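Local atomic coordinates of oxidoreductase (Azotobacter vinelandii, PDB entry 7D5M), a protein that binds NAD+ and, as a homologue of inositol dehydrogenase with a Rossmann domain, probably catalyses NAD-dependent oxidation of a polyol or sugar-like substrate. Residues N134-V138 with A343-E348. Numbering follows the deposited sequence.
Sequences NNRVV and AMDATE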
loop_
_atom_site.group_PDB
_atom_site.type_symbol
_atom_site.label_atom_id
_atom_site.label_comp_id
_atom_site.label_asym_id
_atom_site.label_seq_id
_atom_site.Cartn_x
_atom_site.Cartn_y
_atom_site.Cartn_z
ATOM N N ASN A 134 -37.462 32.161 -5.724
ATOM C CA ASN A 134 -36.976 32.717 -7.014
ATOM C C ASN A 134 -36.722 31.595 -8.039
ATOM O O ASN A 134 -36.255 31.901 -9.131
ATOM C CB ASN A 134 -35.748 33.595 -6.772
ATOM C CG ASN A 134 -36.128 34.903 -6.108
ATOM O OD1 ASN A 134 -36.611 35.802 -6.790
ATOM N ND2 ASN A 134 -35.968 34.994 -4.793
ATOM N N ASN A 135 -36.971 30.331 -7.663
ATOM C CA ASN A 135 -36.895 29.145 -8.547
ATOM C C ASN A 135 -35.483 29.078 -9.134
ATOM O O ASN A 135 -35.347 28.887 -10.351
ATOM C CB ASN A 135 -37.982 29.194 -9.628
ATOM C CG ASN A 135 -38.134 27.882 -10.363
ATOM O OD1 ASN A 135 -37.853 26.824 -9.810
ATOM N ND2 ASN A 135 -38.590 27.939 -11.604
ATOM N N ARG A 136 -34.465 29.285 -8.296
ATOM C CA ARG A 136 -33.049 29.268 -8.725
ATOM C C ARG A 136 -32.404 27.981 -8.209
ATOM O O ARG A 136 -32.770 27.506 -7.123
ATOM C CB ARG A 136 -32.285 30.494 -8.208
ATOM C CG ARG A 136 -32.864 31.844 -8.614
ATOM C CD ARG A 136 -32.865 32.131 -10.108
ATOM N NE ARG A 136 -33.916 31.424 -10.835
ATOM C CZ ARG A 136 -34.003 31.328 -12.156
ATOM N NH1 ARG A 136 -33.121 31.942 -12.927
ATOM N NH2 ARG A 136 -34.982 30.626 -12.703
ATOM N N VAL A 137 -31.490 27.442 -9.004
ATOM C CA VAL A 137 -30.555 26.355 -8.601
ATOM C C VAL A 137 -29.441 26.993 -7.774
ATOM O O VAL A 137 -28.919 28.034 -8.195
ATOM C CB VAL A 137 -29.990 25.641 -9.837
ATOM C CG1 VAL A 137 -28.928 24.627 -9.454
ATOM C CG2 VAL A 137 -31.096 24.993 -10.654
ATOM N N VAL A 138 -29.111 26.401 -6.629
ATOM C CA VAL A 138 -27.875 26.740 -5.868
ATOM C C VAL A 138 -27.047 25.460 -5.762
ATOM O O VAL A 138 -27.414 24.581 -4.971
ATOM C CB VAL A 138 -28.172 27.350 -4.485
ATOM C CG1 VAL A 138 -26.889 27.600 -3.701
ATOM C CG2 VAL A 138 -28.967 28.644 -4.602
ATOM N N ALA A 343 -29.120 21.423 -14.687
ATOM C CA ALA A 343 -30.195 21.780 -13.732
ATOM C C ALA A 343 -30.661 23.213 -14.009
ATOM O O ALA A 343 -31.887 23.469 -14.010
ATOM C CB ALA A 343 -29.706 21.616 -12.309
ATOM N N MET A 344 -29.719 24.125 -14.237
ATOM C CA MET A 344 -30.015 25.551 -14.507
ATOM C C MET A 344 -30.802 25.648 -15.818
ATOM O O MET A 344 -31.865 26.320 -15.842
ATOM C CB MET A 344 -28.723 26.358 -14.601
ATOM C CG MET A 344 -28.016 26.455 -13.269
ATOM S SD MET A 344 -26.405 27.228 -13.439
ATOM C CE MET A 344 -25.776 27.008 -11.773
ATOM N N ASP A 345 -30.313 24.980 -16.858
ATOM C CA ASP A 345 -30.953 24.970 -18.200
ATOM C C ASP A 345 -32.343 24.328 -18.093
ATOM O O ASP A 345 -33.288 24.915 -18.667
ATOM C CB ASP A 345 -30.084 24.243 -19.226
ATOM C CG ASP A 345 -30.756 24.130 -20.580
ATOM O OD1 ASP A 345 -30.859 25.159 -21.265
ATOM O OD2 ASP A 345 -31.201 23.022 -20.902
ATOM N N ALA A 346 -32.464 23.202 -17.382
ATOM C CA ALA A 346 -33.738 22.466 -17.178
ATOM C C ALA A 346 -34.738 23.377 -16.458
ATOM O O ALA A 346 -35.953 23.297 -16.773
ATOM C CB ALA A 346 -33.525 21.182 -16.422
ATOM N N THR A 347 -34.263 24.206 -15.522
ATOM C CA THR A 347 -35.133 25.122 -14.739
ATOM C C THR A 347 -35.725 26.145 -15.718
ATOM O O THR A 347 -36.965 26.331 -15.713
ATOM C CB THR A 347 -34.374 25.754 -13.562
ATOM O OG1 THR A 347 -33.971 24.718 -12.664
ATOM C CG2 THR A 347 -35.207 26.768 -12.806
ATOM N N GLU A 348 -34.879 26.752 -16.552
ATOM C CA GLU A 348 -35.281 27.755 -17.575
ATOM C C GLU A 348 -36.302 27.136 -18.535
ATOM O O GLU A 348 -37.264 27.835 -18.888
ATOM C CB GLU A 348 -34.074 28.264 -18.363
ATOM C CG GLU A 348 -33.084 29.057 -17.529
ATOM C CD GLU A 348 -33.715 30.150 -16.686
ATOM O OE1 GLU A 348 -34.535 30.906 -17.240
ATOM O OE2 GLU A 348 -33.399 30.231 -15.479
HETATM O O HOH W 1 -38.950 26.190 -13.997
#
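Val137 and Thr347 make the centre of a contact that illustrates how a loop can be fastened to a helix by a packed middle and a charged flank. With CG2 anti to its carbonyl carbon, Val137 lays this methyl 3.5 Å from Thr347 OG1 and makes apolar contacts with Ala343 CB and, through CB, Met344 CG. The hydroxyl is spent within the helix: Thr347 OG1 donates to Ala343 O at 2.8 Å, a carbonyl that takes Thr347 N from the opposite face. Thr347 CG2 instead faces the loop, 3.2 Å from Asn135 O. A water joins Asn135 ND2 to Thr347 O. On the flank, Arg136 bends at chi2 and chi3 into a salt bridge: NH1 meets the syn lone pair of Glu348 OE2 at 3.1 Å, tilted from the guanidinium plane, and NH2 adds a weak bond. NE and NH2 also bond weakly to Asn135 O, and NH1 reaches Gly108 O. A leucine in place of Arg136 would probably leave Glu348 without its cationic mate in the loop, and Asn135 O and Gly108 O without their guanidinium donors. Asn135, with positive phi, follows helix 121-133 in a Schellman motif, and the loop enters strand 138-140, at the Rossmann sheet's edge. Helix 352-357 packs against Ala343 and Thr347 through Leu355, while His110 of neighbouring strand 110-113 bonds Val137 N and Glu348 OE2, linking helix 329-349 to the Rossmann-fold part.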